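Long-range contact in UDP-glucose 4-epimerase (Campylobacter jejuni subsp. jejuni serotype O:2, PDB 7K3P), which interconverts UDP-glucose and UDP-galactose as an NAD-dependent 4-epimerase and probably acts on the N-acetylated counterparts too: residues A[228-233]-A[298-303]. The protein carries 2 engineered substitutions. Sequence-based numbering, arbitrary orientation.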
# COMPACT_ATOMS: atom_id res chain seq x y z
N PHE A 228 -30.10 19.69 2.21
CA PHE A 228 -29.74 20.75 3.14
C PHE A 228 -28.57 21.57 2.62
O PHE A 228 -27.56 21.01 2.18
CB PHE A 228 -29.40 20.17 4.51
CG PHE A 228 -30.61 19.79 5.34
CD1 PHE A 228 -31.42 20.77 5.90
CD2 PHE A 228 -30.92 18.46 5.58
CE1 PHE A 228 -32.53 20.43 6.67
CE2 PHE A 228 -32.02 18.11 6.35
CZ PHE A 228 -32.82 19.09 6.90
N ILE A 229 -28.69 22.89 2.66
CA ILE A 229 -27.55 23.75 2.40
C ILE A 229 -26.90 24.10 3.73
O ILE A 229 -27.48 24.85 4.52
CB ILE A 229 -27.94 25.06 1.72
CG1 ILE A 229 -28.77 24.80 0.46
CG2 ILE A 229 -26.70 25.87 1.38
CD1 ILE A 229 -29.09 26.08 -0.30
N PHE A 230 -25.71 23.57 3.99
CA PHE A 230 -25.01 23.87 5.23
C PHE A 230 -24.17 25.12 5.10
O PHE A 230 -23.01 25.06 4.67
CB PHE A 230 -24.14 22.68 5.65
CG PHE A 230 -24.94 21.47 6.02
CD1 PHE A 230 -25.63 21.42 7.22
CD2 PHE A 230 -25.01 20.38 5.16
CE1 PHE A 230 -26.37 20.29 7.57
CE2 PHE A 230 -25.75 19.26 5.50
CZ PHE A 230 -26.43 19.22 6.70
N GLY A 231 -24.75 26.26 5.48
CA GLY A 231 -24.05 27.54 5.42
C GLY A 231 -24.30 28.28 4.12
O GLY A 231 -24.18 27.70 3.03
N ASP A 232 -24.65 29.56 4.24
CA ASP A 232 -24.89 30.41 3.07
C ASP A 232 -24.18 31.74 3.23
O ASP A 232 -24.50 32.71 2.54
CB ASP A 232 -26.39 30.62 2.82
CG ASP A 232 -27.07 31.46 3.91
OD1 ASP A 232 -26.51 31.59 5.03
OD2 ASP A 232 -28.17 31.98 3.65
N ASP A 233 -23.19 31.78 4.13
CA ASP A 233 -22.43 33.00 4.38
C ASP A 233 -20.91 32.80 4.23
O ASP A 233 -20.11 33.47 4.89
CB ASP A 233 -22.75 33.55 5.77
CG ASP A 233 -22.30 32.62 6.88
OD1 ASP A 233 -21.92 31.47 6.59
OD2 ASP A 233 -22.35 33.03 8.05
N GLU A 298 -33.56 23.12 2.34
CA GLU A 298 -33.59 23.93 3.56
C GLU A 298 -32.21 24.47 3.91
O GLU A 298 -31.20 23.77 3.80
CB GLU A 298 -34.13 23.12 4.74
CG GLU A 298 -35.12 23.88 5.61
CD GLU A 298 -36.51 23.91 5.01
OE1 GLU A 298 -37.13 22.82 4.92
OE2 GLU A 298 -36.98 25.01 4.63
N LEU A 299 -32.18 25.73 4.33
CA LEU A 299 -30.97 26.37 4.80
C LEU A 299 -30.60 25.81 6.16
O LEU A 299 -31.44 25.72 7.05
CB LEU A 299 -31.19 27.87 4.92
CG LEU A 299 -30.35 28.78 4.03
CD1 LEU A 299 -30.49 28.35 2.58
CD2 LEU A 299 -30.77 30.24 4.20
N ALA A 300 -29.33 25.44 6.33
CA ALA A 300 -28.83 25.02 7.63
C ALA A 300 -27.60 25.85 7.97
O ALA A 300 -27.04 26.52 7.10
CB ALA A 300 -28.49 23.55 7.62
N PRO A 301 -27.17 25.80 9.24
CA PRO A 301 -25.94 26.50 9.65
C PRO A 301 -24.73 25.89 8.97
O PRO A 301 -24.80 24.78 8.43
CB PRO A 301 -25.87 26.21 11.15
CG PRO A 301 -27.30 25.92 11.56
CD PRO A 301 -27.86 25.17 10.38
N ARG A 302 -23.61 26.60 9.00
CA ARG A 302 -22.35 26.04 8.58
C ARG A 302 -22.07 24.74 9.33
O ARG A 302 -22.37 24.61 10.51
CB ARG A 302 -21.21 27.01 8.87
CG ARG A 302 -21.20 28.26 8.04
CD ARG A 302 -19.83 28.87 8.14
NE ARG A 302 -19.74 30.14 7.44
CZ ARG A 302 -18.63 30.85 7.35
NH1 ARG A 302 -17.52 30.39 7.92
NH2 ARG A 302 -18.63 32.00 6.69
N ARG A 303 -21.49 23.79 8.62
CA ARG A 303 -21.02 22.56 9.21
C ARG A 303 -19.54 22.79 9.52
O ARG A 303 -18.73 23.02 8.61
CB ARG A 303 -21.20 21.46 8.18
CG ARG A 303 -20.91 20.06 8.61
CD ARG A 303 -20.71 19.23 7.36
NE ARG A 303 -21.78 18.27 7.13
CZ ARG A 303 -22.23 17.91 5.93
NH1 ARG A 303 -21.74 18.46 4.83
NH2 ARG A 303 -23.20 17.01 5.84
O HOH W 1 -20.85 23.98 5.70
O HOH W 2 -27.53 28.98 6.94
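Ile229 is bonded through both its N and O to the neighbouring parallel strand: Ile229 N donates to Glu298 O (2.9 Å), and Ala300 N returns a bond to Ile229 O at 2.7 Å. Just past the end of strand 226-230, Gly231 N reaches Ala300 O from above the carbonyl plane, 43° out of it, and that oxygen also accepts from a water.

Apolar contacts fall on both faces of the pairing. On one, Phe230 CD1 meets Ala300 CB at 3.6 Å, and Phe228 CE1 meets Glu298 CB (3.7 Å); on the other, Ile229 CD1 touches Leu299 CD1, while Val280 and Ile284 of helix 280-291 pack on Ile229. Strands 226-230 and 296-300 form a two-stranded parallel sheet distinct from the seven-stranded Rossmann-type sheet, with the contact centred about 28 Å from the centre of the chain, at the surface of the smaller C-terminal region that in this epimerase family binds the nucleotide sugar.

In the loops, Arg302, extended from CG to NE, grips Asp233 side-on: NE forms a salt bridge with OD1 (2.7 Å), and NH2 bonds to Asp233 O at 2.8 Å. Carboxylate and guanidinium planes stand 82° apart. Arg303 makes an off-centre cation-pi contact, its CZ 4.2 Å from the Phe230 ring centroid; a bend at chi3 (-111°) brings the guanidinium over the ring, and NH2 also bonds to Pro207 O.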